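PDB 2WSI: flavin adenine dinucleotide synthase from Saccharomyces cerevisiae, which catalyses the transfer of the adenylyl group of ATP to FMN, forming the coenzyme FAD and releasing diphosphate. Local coordinates for residues 164-168 against 195-199; 38-42 against 73-79; 13-17 against 204-209. All blocks are in the same frame, centred on the assembly; numbering follows the deposited sequence.

Contact 1. Residues 164-168 against 195-199; sequences GIRHT and LHWDL. With FAD (flavin-adenine dinucleotide), chain C.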
loop_
_atom_site.group_PDB
_atom_site.type_symbol
_atom_site.label_atom_id
_atom_site.label_comp_id
_atom_site.label_asym_id
_atom_site.label_seq_id
_atom_site.Cartn_x
_atom_site.Cartn_y
_atom_site.Cartn_z
ATOM N N GLY A 164 5.086 2.210 -4.047
ATOM C CA GLY A 164 3.779 2.797 -3.764
ATOM C C GLY A 164 3.846 4.294 -3.441
ATOM O O GLY A 164 3.046 4.808 -2.663
ATOM N N ILE A 165 4.789 4.987 -4.056
ATOM C CA ILE A 165 5.003 6.404 -3.789
ATOM C C ILE A 165 3.837 7.230 -4.345
ATOM O O ILE A 165 3.258 6.894 -5.348
ATOM C CB ILE A 165 6.333 6.859 -4.419
ATOM C CG1 ILE A 165 6.713 8.285 -3.990
ATOM C CG2 ILE A 165 6.265 6.721 -5.923
ATOM C CD1 ILE A 165 8.227 8.585 -4.193
ATOM N N ARG A 166 3.461 8.297 -3.659
ATOM C CA ARG A 166 2.614 9.283 -4.322
ATOM C C ARG A 166 2.878 10.670 -3.751
ATOM O O ARG A 166 3.799 10.845 -2.988
ATOM C CB ARG A 166 1.121 8.917 -4.303
ATOM C CG ARG A 166 0.616 8.302 -3.045
ATOM C CD ARG A 166 -0.819 8.699 -2.717
ATOM N NE ARG A 166 -0.903 8.469 -1.317
ATOM C CZ ARG A 166 -1.178 9.343 -0.359
ATOM N NH1 ARG A 166 -1.613 10.594 -0.548
ATOM N NH2 ARG A 166 -1.075 8.873 0.840
ATOM N N HIS A 167 2.108 11.662 -4.179
ATOM C CA HIS A 167 2.322 13.020 -3.691
ATOM C C HIS A 167 1.685 13.184 -2.319
ATOM O O HIS A 167 0.470 13.024 -2.153
ATOM C CB HIS A 167 1.763 14.039 -4.687
ATOM C CG HIS A 167 2.411 13.965 -6.033
ATOM N ND1 HIS A 167 3.751 14.231 -6.222
ATOM C CD2 HIS A 167 1.917 13.634 -7.249
ATOM C CE1 HIS A 167 4.052 14.076 -7.499
ATOM N NE2 HIS A 167 2.954 13.723 -8.145
ATOM N N THR A 168 2.516 13.464 -1.328
ATOM C CA THR A 168 2.027 13.624 0.033
ATOM C C THR A 168 2.490 14.933 0.645
ATOM O O THR A 168 2.401 15.120 1.854
ATOM C CB THR A 168 2.438 12.433 0.915
ATOM O OG1 THR A 168 3.864 12.414 1.079
ATOM C CG2 THR A 168 1.987 11.157 0.263
ATOM N N LEU A 195 0.917 7.147 -8.338
ATOM C CA LEU A 195 1.357 8.520 -8.155
ATOM C C LEU A 195 0.232 9.559 -8.065
ATOM O O LEU A 195 0.406 10.578 -7.417
ATOM C CB LEU A 195 2.293 8.952 -9.285
ATOM C CG LEU A 195 3.741 8.499 -9.144
ATOM C CD1 LEU A 195 4.521 8.960 -10.377
ATOM C CD2 LEU A 195 4.372 9.039 -7.829
ATOM N N HIS A 196 -0.899 9.317 -8.714
ATOM C CA HIS A 196 -1.983 10.320 -8.718
ATOM C C HIS A 196 -3.045 10.082 -7.639
ATOM O O HIS A 196 -4.066 10.773 -7.594
ATOM C CB HIS A 196 -2.634 10.369 -10.103
ATOM C CG HIS A 196 -1.648 10.572 -11.209
ATOM N ND1 HIS A 196 -0.799 11.657 -11.251
ATOM C CD2 HIS A 196 -1.322 9.795 -12.271
ATOM C CE1 HIS A 196 -0.012 11.559 -12.309
ATOM N NE2 HIS A 196 -0.323 10.448 -12.953
ATOM N N TRP A 197 -2.808 9.124 -6.744
ATOM C CA TRP A 197 -3.749 8.894 -5.653
ATOM C C TRP A 197 -3.639 9.960 -4.567
ATOM O O TRP A 197 -2.538 10.316 -4.119
ATOM C CB TRP A 197 -3.494 7.491 -5.040
ATOM C CG TRP A 197 -4.117 6.442 -5.858
ATOM C CD1 TRP A 197 -3.803 6.103 -7.151
ATOM C CD2 TRP A 197 -5.150 5.545 -5.447
ATOM N NE1 TRP A 197 -4.596 5.048 -7.567
ATOM C CE2 TRP A 197 -5.423 4.690 -6.534
ATOM C CE3 TRP A 197 -5.862 5.367 -4.246
ATOM C CZ2 TRP A 197 -6.393 3.713 -6.476
ATOM C CZ3 TRP A 197 -6.805 4.397 -4.186
ATOM C CH2 TRP A 197 -7.063 3.564 -5.292
ATOM N N ASP A 198 -4.766 10.462 -4.095
ATOM C CA ASP A 198 -4.699 11.323 -2.924
ATOM C C ASP A 198 -5.170 10.595 -1.681
ATOM O O ASP A 198 -5.595 9.422 -1.732
ATOM C CB ASP A 198 -5.446 12.655 -3.131
ATOM C CG ASP A 198 -6.943 12.488 -3.282
ATOM O OD1 ASP A 198 -7.544 11.540 -2.710
ATOM O OD2 ASP A 198 -7.533 13.339 -3.990
ATOM N N LEU A 199 -5.049 11.275 -0.545
ATOM C CA LEU A 199 -5.246 10.622 0.746
ATOM C C LEU A 199 -6.680 10.101 0.875
ATOM O O LEU A 199 -6.922 9.015 1.398
ATOM C CB LEU A 199 -4.898 11.591 1.871
ATOM C CG LEU A 199 -5.040 11.047 3.290
ATOM C CD1 LEU A 199 -4.266 9.719 3.447
ATOM C CD2 LEU A 199 -4.540 12.120 4.296
HETATM P PA FAD C . 8.264 6.202 1.524
HETATM O O1A FAD C . 7.912 6.251 2.985
HETATM O O2A FAD C . 9.752 6.093 1.328
HETATM O O5B FAD C . 7.460 5.055 0.705
HETATM C C5B FAD C . 7.412 5.143 -0.707
HETATM C C4B FAD C . 7.374 3.723 -1.282
HETATM O O4B FAD C . 8.660 3.162 -1.233
HETATM C C3B FAD C . 6.487 2.805 -0.464
HETATM O O3B FAD C . 5.155 2.837 -0.910
HETATM C C2B FAD C . 7.130 1.453 -0.707
HETATM O O2B FAD C . 6.672 0.897 -1.921
HETATM C C1B FAD C . 8.589 1.804 -0.840
HETATM N N9A FAD C . 9.224 1.658 0.479
HETATM C C8A FAD C . 9.443 2.620 1.433
HETATM N N7A FAD C . 10.077 2.049 2.493
HETATM C C5A FAD C . 10.234 0.728 2.217
HETATM C C6A FAD C . 10.789 -0.318 2.924
HETATM N N6A FAD C . 11.333 -0.156 4.145
HETATM N N1A FAD C . 10.818 -1.550 2.338
HETATM C C2A FAD C . 10.301 -1.778 1.080
HETATM N N3A FAD C . 9.714 -0.740 0.395
HETATM C C4A FAD C . 9.718 0.490 0.955
HETATM N N1 FAD C . 14.803 8.681 -4.831
HETATM C C2 FAD C . 15.529 9.378 -5.762
HETATM O O2 FAD C . 15.775 10.572 -5.588
HETATM N N3 FAD C . 15.987 8.746 -6.891
HETATM C C4 FAD C . 15.731 7.408 -7.100
HETATM O O4 FAD C . 16.165 6.907 -8.143
HETATM C C4X FAD C . 14.992 6.691 -6.154
HETATM N N5 FAD C . 14.705 5.340 -6.323
HETATM C C5X FAD C . 13.965 4.652 -5.381
HETATM C C6 FAD C . 13.672 3.297 -5.541
HETATM C C7 FAD C . 12.949 2.619 -4.556
HETATM C C7M FAD C . 12.627 1.158 -4.692
HETATM C C8 FAD C . 12.509 3.304 -3.431
HETATM C C8M FAD C . 11.709 2.598 -2.378
HETATM C C9 FAD C . 12.793 4.650 -3.283
HETATM C C9A FAD C . 13.526 5.323 -4.240
HETATM N N10 FAD C . 13.809 6.662 -4.056
HETATM C C10 FAD C . 14.519 7.347 -5.022
HETATM C "C1'" FAD C . 13.294 7.373 -2.834
HETATM C "C2'" FAD C . 11.882 7.939 -3.096
HETATM O "O2'" FAD C . 11.794 8.709 -4.272
HETATM C "C3'" FAD C . 11.349 8.770 -1.932
HETATM O "O3'" FAD C . 12.047 9.990 -1.876
HETATM C "C4'" FAD C . 11.502 8.025 -0.620
HETATM O "O4'" FAD C . 11.024 6.702 -0.755
HETATM C "C5'" FAD C . 10.700 8.714 0.484
HETATM O "O5'" FAD C . 9.435 9.090 -0.029
HETATM P P FAD C . 8.100 8.923 0.859
HETATM O O1P FAD C . 8.417 9.230 2.304
HETATM O O2P FAD C . 6.973 9.734 0.262
HETATM O O3P FAD C . 7.601 7.413 0.738
HETATM O O HOH W 1 -0.559 11.798 -5.314
#
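Leu195 opens the contact with its apolar end: CD2 lies 3.5 Å from CG2 of Ile165, and both side chains are buried. Its backbone also serves, because O of Leu195 sits 3.4 Å from CD2 of His167 and accepts a hydrogen bond from a bound water at 2.6 Å. No direct hydrogen bond joins the two loops, so this water is the polar bridge between them: it accepts from N of His167 at 2.9 Å and donates a second time to O of Trp197 at 2.7 Å. Trp197 turns its indole away, against helices 25-45 and 64-87, where NE1 bonds to Thr37. At Asp198 the chain reaches the N-cap of helix 199-209; OD1 of its carboxylate hydrogen-bonds to OG1 of Thr200 and caps N of Asn201. Here O of Asp198 lies over one face of the Arg166 guanidinium.

On the cofactor side, Gly164 N donates to O2B of FAD at 3.0 Å with an almost straight N-H...O angle of 177°, and CD1 of Ile165 comes within 3.6 Å of O2' of the ribityl chain. A CB on Gly164 would stand 2.8 Å from O3B of FAD, so the glycine lets the adenosine ribose approach the backbone of this PAPS reductase-family pocket. The FAD-binding loop 164-168 is thus joined to loop 195-199 by one bridging water and apolar contact, while the charge of Arg166, the most covered residue at 104 Å², is paid outside both segments, by salt bridges from NH2 to Glu299 and Asp65.

Contact 2. Residues 38-42 against 73-79; sequences RKYLL and YLSCLWE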
loop_
_atom_site.group_PDB
_atom_site.type_symbol
_atom_site.label_atom_id
_atom_site.label_comp_id
_atom_site.label_asym_id
_atom_site.label_seq_id
_atom_site.Cartn_x
_atom_site.Cartn_y
_atom_site.Cartn_z
ATOM N N ARG A 38 -4.716 0.849 -12.982
ATOM C CA ARG A 38 -4.858 -0.429 -13.691
ATOM C C ARG A 38 -4.409 -0.292 -15.157
ATOM O O ARG A 38 -3.763 -1.193 -15.703
ATOM C CB ARG A 38 -6.280 -1.001 -13.562
ATOM C CG ARG A 38 -6.635 -1.325 -12.072
ATOM C CD ARG A 38 -7.656 -2.457 -11.838
ATOM N NE ARG A 38 -7.347 -3.671 -12.590
ATOM C CZ ARG A 38 -8.047 -4.790 -12.531
ATOM N NH1 ARG A 38 -9.102 -4.867 -11.733
ATOM N NH2 ARG A 38 -7.720 -5.828 -13.285
ATOM N N LYS A 39 -4.692 0.844 -15.779
ATOM C CA LYS A 39 -4.233 1.057 -17.151
ATOM C C LYS A 39 -2.702 1.071 -17.229
ATOM O O LYS A 39 -2.140 0.455 -18.111
ATOM C CB LYS A 39 -4.811 2.348 -17.751
ATOM C CG LYS A 39 -6.287 2.257 -18.184
ATOM C CD LYS A 39 -6.588 1.141 -19.227
ATOM C CE LYS A 39 -6.152 1.515 -20.646
ATOM N NZ LYS A 39 -6.490 0.467 -21.680
ATOM N N TYR A 40 -2.030 1.774 -16.317
ATOM C CA TYR A 40 -0.567 1.724 -16.284
ATOM C C TYR A 40 -0.049 0.274 -16.217
ATOM O O TYR A 40 0.845 -0.113 -16.949
ATOM C CB TYR A 40 -0.015 2.443 -15.067
ATOM C CG TYR A 40 -0.193 3.955 -15.017
ATOM C CD1 TYR A 40 -0.022 4.739 -16.155
ATOM C CD2 TYR A 40 -0.464 4.598 -13.805
ATOM C CE1 TYR A 40 -0.160 6.122 -16.117
ATOM C CE2 TYR A 40 -0.578 6.009 -13.742
ATOM C CZ TYR A 40 -0.425 6.747 -14.910
ATOM O OH TYR A 40 -0.543 8.113 -14.883
ATOM N N LEU A 41 -0.604 -0.506 -15.298
ATOM C CA LEU A 41 -0.131 -1.869 -15.075
ATOM C C LEU A 41 -0.385 -2.773 -16.270
ATOM O O LEU A 41 0.536 -3.437 -16.747
ATOM C CB LEU A 41 -0.801 -2.452 -13.823
ATOM C CG LEU A 41 -0.276 -1.775 -12.544
ATOM C CD1 LEU A 41 -1.140 -2.132 -11.305
ATOM C CD2 LEU A 41 1.200 -2.192 -12.314
ATOM N N LEU A 42 -1.632 -2.810 -16.742
ATOM C CA LEU A 42 -2.025 -3.738 -17.804
ATOM C C LEU A 42 -1.516 -3.314 -19.185
ATOM O O LEU A 42 -1.088 -4.167 -19.977
ATOM C CB LEU A 42 -3.545 -3.886 -17.832
ATOM C CG LEU A 42 -4.153 -4.539 -16.581
ATOM C CD1 LEU A 42 -5.668 -4.422 -16.609
ATOM C CD2 LEU A 42 -3.720 -6.011 -16.445
ATOM N N TYR A 73 -2.456 -4.311 -7.711
ATOM C CA TYR A 73 -1.492 -5.066 -8.489
ATOM C C TYR A 73 -1.983 -6.510 -8.627
ATOM O O TYR A 73 -1.957 -7.087 -9.722
ATOM C CB TYR A 73 -0.159 -5.053 -7.743
ATOM C CG TYR A 73 1.033 -5.558 -8.528
ATOM C CD1 TYR A 73 1.721 -4.698 -9.386
ATOM C CD2 TYR A 73 1.497 -6.850 -8.387
ATOM C CE1 TYR A 73 2.829 -5.108 -10.078
ATOM C CE2 TYR A 73 2.623 -7.301 -9.094
ATOM C CZ TYR A 73 3.291 -6.404 -9.936
ATOM O OH TYR A 73 4.419 -6.764 -10.643
ATOM N N LEU A 74 -2.465 -7.075 -7.523
ATOM C CA LEU A 74 -2.990 -8.446 -7.534
ATOM C C LEU A 74 -4.234 -8.526 -8.389
ATOM O O LEU A 74 -4.424 -9.485 -9.126
ATOM C CB LEU A 74 -3.303 -8.925 -6.098
ATOM C CG LEU A 74 -2.014 -9.221 -5.303
ATOM C CD1 LEU A 74 -2.292 -9.329 -3.823
ATOM C CD2 LEU A 74 -1.337 -10.479 -5.858
ATOM N N SER A 75 -5.086 -7.515 -8.296
ATOM C CA SER A 75 -6.231 -7.456 -9.193
ATOM C C SER A 75 -5.812 -7.494 -10.664
ATOM O O SER A 75 -6.389 -8.238 -11.476
ATOM C CB SER A 75 -7.054 -6.198 -8.913
ATOM O OG SER A 75 -8.136 -6.133 -9.818
ATOM N N CYS A 76 -4.803 -6.709 -11.014
ATOM C CA CYS A 76 -4.286 -6.707 -12.393
ATOM C C CYS A 76 -3.570 -8.000 -12.754
ATOM O O CYS A 76 -3.544 -8.420 -13.932
ATOM C CB CYS A 76 -3.343 -5.528 -12.596
ATOM S SG CYS A 76 -4.241 -3.958 -12.565
ATOM N N LEU A 77 -2.984 -8.646 -11.754
ATOM C CA LEU A 77 -2.318 -9.934 -12.011
ATOM C C LEU A 77 -3.364 -10.983 -12.449
ATOM O O LEU A 77 -3.140 -11.803 -13.366
ATOM C CB LEU A 77 -1.560 -10.378 -10.746
ATOM C CG LEU A 77 -0.784 -11.675 -10.889
ATOM C CD1 LEU A 77 0.225 -11.524 -11.998
ATOM C CD2 LEU A 77 -0.096 -12.072 -9.555
ATOM N N TRP A 78 -4.516 -10.956 -11.796
ATOM C CA TRP A 78 -5.609 -11.858 -12.161
ATOM C C TRP A 78 -5.987 -11.611 -13.636
ATOM O O TRP A 78 -6.011 -12.536 -14.467
ATOM C CB TRP A 78 -6.808 -11.592 -11.272
ATOM C CG TRP A 78 -7.972 -12.520 -11.505
ATOM C CD1 TRP A 78 -9.238 -12.178 -11.950
ATOM C CD2 TRP A 78 -8.004 -13.933 -11.258
ATOM N NE1 TRP A 78 -10.042 -13.304 -12.004
ATOM C CE2 TRP A 78 -9.309 -14.391 -11.583
ATOM C CE3 TRP A 78 -7.049 -14.866 -10.824
ATOM C CZ2 TRP A 78 -9.674 -15.741 -11.485
ATOM C CZ3 TRP A 78 -7.415 -16.201 -10.724
ATOM C CH2 TRP A 78 -8.716 -16.628 -11.052
ATOM N N GLU A 79 -6.268 -10.358 -13.959
ATOM C CA GLU A 79 -6.636 -10.010 -15.347
ATOM C C GLU A 79 -5.529 -10.370 -16.360
ATOM O O GLU A 79 -5.799 -10.838 -17.461
ATOM C CB GLU A 79 -7.010 -8.512 -15.428
ATOM C CG GLU A 79 -7.502 -8.073 -16.807
ATOM C CD GLU A 79 -8.243 -6.739 -16.778
ATOM O OE1 GLU A 79 -8.849 -6.407 -15.738
ATOM O OE2 GLU A 79 -8.205 -6.027 -17.801
#
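Helix 64-87, which packs against the central sheet through Tyr73 and Leu77 on Leu102, is crossed here by helix 25-45. The short segments cross at -49°, with their axes 9.9 Å apart at closest approach. Helix 64-87 follows strand 56-59 in the alpha/beta fold of the PAPS reductase family.

Cys76 loses the most surface, 90 Å², and occupies the middle of the interface: CA of Cys76 and CA of Arg38 are the nearest pair, at 6.4 Å. Its CB points toward the other helix, and SG is flanked by CD1 of Leu41 at 3.8 Å and NE of Arg38 at 3.1 Å. CB of Cys76 also takes CD2 of Leu42 at 3.9 Å.

Arg38 gives up 81 Å². Its CA-to-CB bond runs sideways, but its end comes nearer, bent at chi3 (p), so that the guanidinium lies by the partner helix. NH2 forms a salt bridge with OE1 of Glu79 at 2.8 Å, and one face of the guanidinium is covered by OG of Ser75 and N of Cys76. Although NH1 stands only 2.5 Å from OG of Ser75, the angle is too poor for a hydrogen bond, leaving the ion pair as the defined polar link between the segments.

Leu41 and Leu42, with 62 and 59 Å² covered, supply the apolar part. One turn before Cys76, Tyr73 starts with its CB directed away from helix 25-45, yet its ring returns to it, held also by edge-to-face contacts with Phe46 and Phe58. The closest approach of Leu41 to it is made by CD2, which stands 3.9 Å from CD1 of Tyr73.

Contact 3. Residues 13-17 against 204-209; sequences ITNSY and SFLLYS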
loop_
_atom_site.group_PDB
_atom_site.type_symbol
_atom_site.label_atom_id
_atom_site.label_comp_id
_atom_site.label_asym_id
_atom_site.label_seq_id
_atom_site.Cartn_x
_atom_site.Cartn_y
_atom_site.Cartn_z
ATOM N N ILE A 13 -12.597 -7.409 -5.303
ATOM C CA ILE A 13 -12.684 -6.213 -4.459
ATOM C C ILE A 13 -12.665 -4.976 -5.321
ATOM O O ILE A 13 -13.445 -4.055 -5.130
ATOM C CB ILE A 13 -11.543 -6.187 -3.411
ATOM C CG1 ILE A 13 -11.835 -7.226 -2.317
ATOM C CG2 ILE A 13 -11.405 -4.801 -2.760
ATOM C CD1 ILE A 13 -10.668 -7.453 -1.313
ATOM N N THR A 14 -11.751 -4.952 -6.266
ATOM C CA THR A 14 -11.555 -3.784 -7.084
ATOM C C THR A 14 -12.758 -3.630 -8.013
ATOM O O THR A 14 -13.310 -2.550 -8.160
ATOM C CB THR A 14 -10.230 -3.921 -7.856
ATOM O OG1 THR A 14 -9.164 -4.078 -6.890
ATOM C CG2 THR A 14 -9.968 -2.676 -8.696
ATOM N N ASN A 15 -13.183 -4.738 -8.601
ATOM C CA ASN A 15 -14.377 -4.756 -9.452
ATOM C C ASN A 15 -15.611 -4.254 -8.688
ATOM O O ASN A 15 -16.386 -3.441 -9.174
ATOM C CB ASN A 15 -14.625 -6.179 -9.961
ATOM C CG ASN A 15 -15.555 -6.213 -11.188
ATOM O OD1 ASN A 15 -15.479 -5.360 -12.065
ATOM N ND2 ASN A 15 -16.405 -7.220 -11.249
ATOM N N SER A 16 -15.771 -4.748 -7.474
ATOM C CA SER A 16 -16.851 -4.330 -6.616
ATOM C C SER A 16 -16.780 -2.815 -6.333
ATOM O O SER A 16 -17.801 -2.114 -6.376
ATOM C CB SER A 16 -16.812 -5.147 -5.329
ATOM O OG SER A 16 -17.824 -4.735 -4.443
ATOM N N TYR A 17 -15.581 -2.294 -6.070
ATOM C CA TYR A 17 -15.450 -0.865 -5.820
ATOM C C TYR A 17 -15.851 -0.101 -7.076
ATOM O O TYR A 17 -16.507 0.950 -6.993
ATOM C CB TYR A 17 -14.015 -0.467 -5.430
ATOM C CG TYR A 17 -13.954 0.946 -4.878
ATOM C CD1 TYR A 17 -13.924 1.189 -3.499
ATOM C CD2 TYR A 17 -13.952 2.041 -5.746
ATOM C CE1 TYR A 17 -13.864 2.513 -3.006
ATOM C CE2 TYR A 17 -13.915 3.319 -5.286
ATOM C CZ TYR A 17 -13.893 3.567 -3.931
ATOM O OH TYR A 17 -13.852 4.871 -3.551
ATOM N N SER A 204 -10.583 5.601 1.261
ATOM C CA SER A 204 -11.863 5.130 0.754
ATOM C C SER A 204 -11.709 3.713 0.215
ATOM O O SER A 204 -12.528 2.852 0.513
ATOM C CB SER A 204 -12.409 6.019 -0.356
ATOM O OG SER A 204 -13.556 5.410 -0.907
ATOM N N PHE A 205 -10.670 3.479 -0.587
ATOM C CA PHE A 205 -10.464 2.140 -1.147
ATOM C C PHE A 205 -10.049 1.127 -0.071
ATOM O O PHE A 205 -10.572 0.014 -0.005
ATOM C CB PHE A 205 -9.434 2.182 -2.283
ATOM C CG PHE A 205 -9.261 0.857 -2.970
ATOM C CD1 PHE A 205 -10.232 0.381 -3.835
ATOM C CD2 PHE A 205 -8.152 0.056 -2.705
ATOM C CE1 PHE A 205 -10.096 -0.844 -4.469
ATOM C CE2 PHE A 205 -8.001 -1.171 -3.332
ATOM C CZ PHE A 205 -8.978 -1.623 -4.227
ATOM N N LEU A 206 -9.125 1.506 0.802
ATOM C CA LEU A 206 -8.580 0.532 1.757
ATOM C C LEU A 206 -9.651 0.126 2.786
ATOM O O LEU A 206 -9.766 -1.030 3.129
ATOM C CB LEU A 206 -7.311 1.088 2.410
ATOM C CG LEU A 206 -6.510 0.132 3.297
ATOM C CD1 LEU A 206 -6.164 -1.135 2.497
ATOM C CD2 LEU A 206 -5.273 0.827 3.820
ATOM N N LEU A 207 -10.490 1.070 3.224
ATOM C CA LEU A 207 -11.574 0.743 4.147
ATOM C C LEU A 207 -12.648 -0.075 3.454
ATOM O O LEU A 207 -13.137 -1.056 4.015
ATOM C CB LEU A 207 -12.207 2.019 4.737
ATOM C CG LEU A 207 -11.329 2.731 5.756
ATOM C CD1 LEU A 207 -11.925 4.114 6.149
ATOM C CD2 LEU A 207 -11.090 1.841 6.996
ATOM N N TYR A 208 -13.031 0.321 2.237
ATOM C CA TYR A 208 -13.954 -0.515 1.461
ATOM C C TYR A 208 -13.485 -1.963 1.271
ATOM O O TYR A 208 -14.322 -2.884 1.237
ATOM C CB TYR A 208 -14.237 0.065 0.082
ATOM C CG TYR A 208 -15.290 -0.775 -0.652
ATOM C CD1 TYR A 208 -16.636 -0.661 -0.317
ATOM C CD2 TYR A 208 -14.931 -1.685 -1.645
ATOM C CE1 TYR A 208 -17.620 -1.426 -0.958
ATOM C CE2 TYR A 208 -15.916 -2.476 -2.307
ATOM C CZ TYR A 208 -17.258 -2.316 -1.947
ATOM O OH TYR A 208 -18.260 -3.033 -2.549
ATOM N N SER A 209 -12.175 -2.179 1.144
ATOM C CA SER A 209 -11.667 -3.528 0.821
ATOM C C SER A 209 -11.940 -4.516 1.944
ATOM O O SER A 209 -11.963 -5.740 1.719
ATOM C CB SER A 209 -10.159 -3.536 0.544
ATOM O OG SER A 209 -9.398 -3.335 1.729
#
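Tyr17 commits its hydroxyl to one clear bond, OH donating to OG of Ser204 at 2.7 Å. That serine is doubly engaged, since its OG is also hydrogen-bonded to Glu250 in helix 248-252. A second hydroxyl pair lies farther along the crossing: OG of Ser16 and OH of Tyr208 lie 2.6 Å apart, and the geometry allows either to donate. Thr14 faces away at its CB and satisfies OG1 within its own helix, on O of Cys10; the same oxygen lies 3.6 Å from CZ of Phe205. Ser209 likewise turns inward to its helix, OG donating to O of Leu206 at 2.7 Å, and it also meets N of Glu211.

The N-terminal helix 3-18 is packed here on helix 199-209 of the PAPS reductase domain, away from the FAD site. The two cross steeply, at 115° between short-segment axes that come within 10.4 Å, and three rings fill the crossing as an aromatic cluster centred on Tyr17. Phe205 directs an edge at the face of Tyr17, centroids 5.5 Å apart and planes at 61°, while Tyr17 in turn directs its own edge at the face of Tyr208, centroids again 5.5 Å apart but planes at 84°. Both pairs are offset edge-to-face stacks, and CD1 of Tyr17 reaches CD1 of Phe205 at 3.8 Å and CD2 of Tyr208 at 3.6 Å. Ile13 borders the cluster, its CG2 4.3 Å from CZ of Phe205 and its CD1 3.7 Å from O of Ser209. Val68 and Leu72 of helix 64-87 touch Phe205 from beyond the pair.

Overall arrangement
All three contacts are largely buried, yet they differ in chemistry. Contact 1 joins two loops beside the cofactor, about 10 Å from the chain centre, and relies on a shared water, backbone atoms and the apolar Ile165-Leu195 pair. Contacts 2 and 3 are helix crossings: the former combines a salt bridge with aliphatic and sulfur packing, the latter aromatic rings with hydroxyl pairs. Contact 2, at about 15 Å, lies farthest from the chain centre, yet is buried. Contacts 1 and 3 meet on helix 199-209, contact 1 at its N-terminus; contact 2 shares neither of its helices with the others, though Ser75 CB lies 3.6 Å from Thr14 OG1. Contacts 1 and 2 are both nested in the loop closed by contact 3.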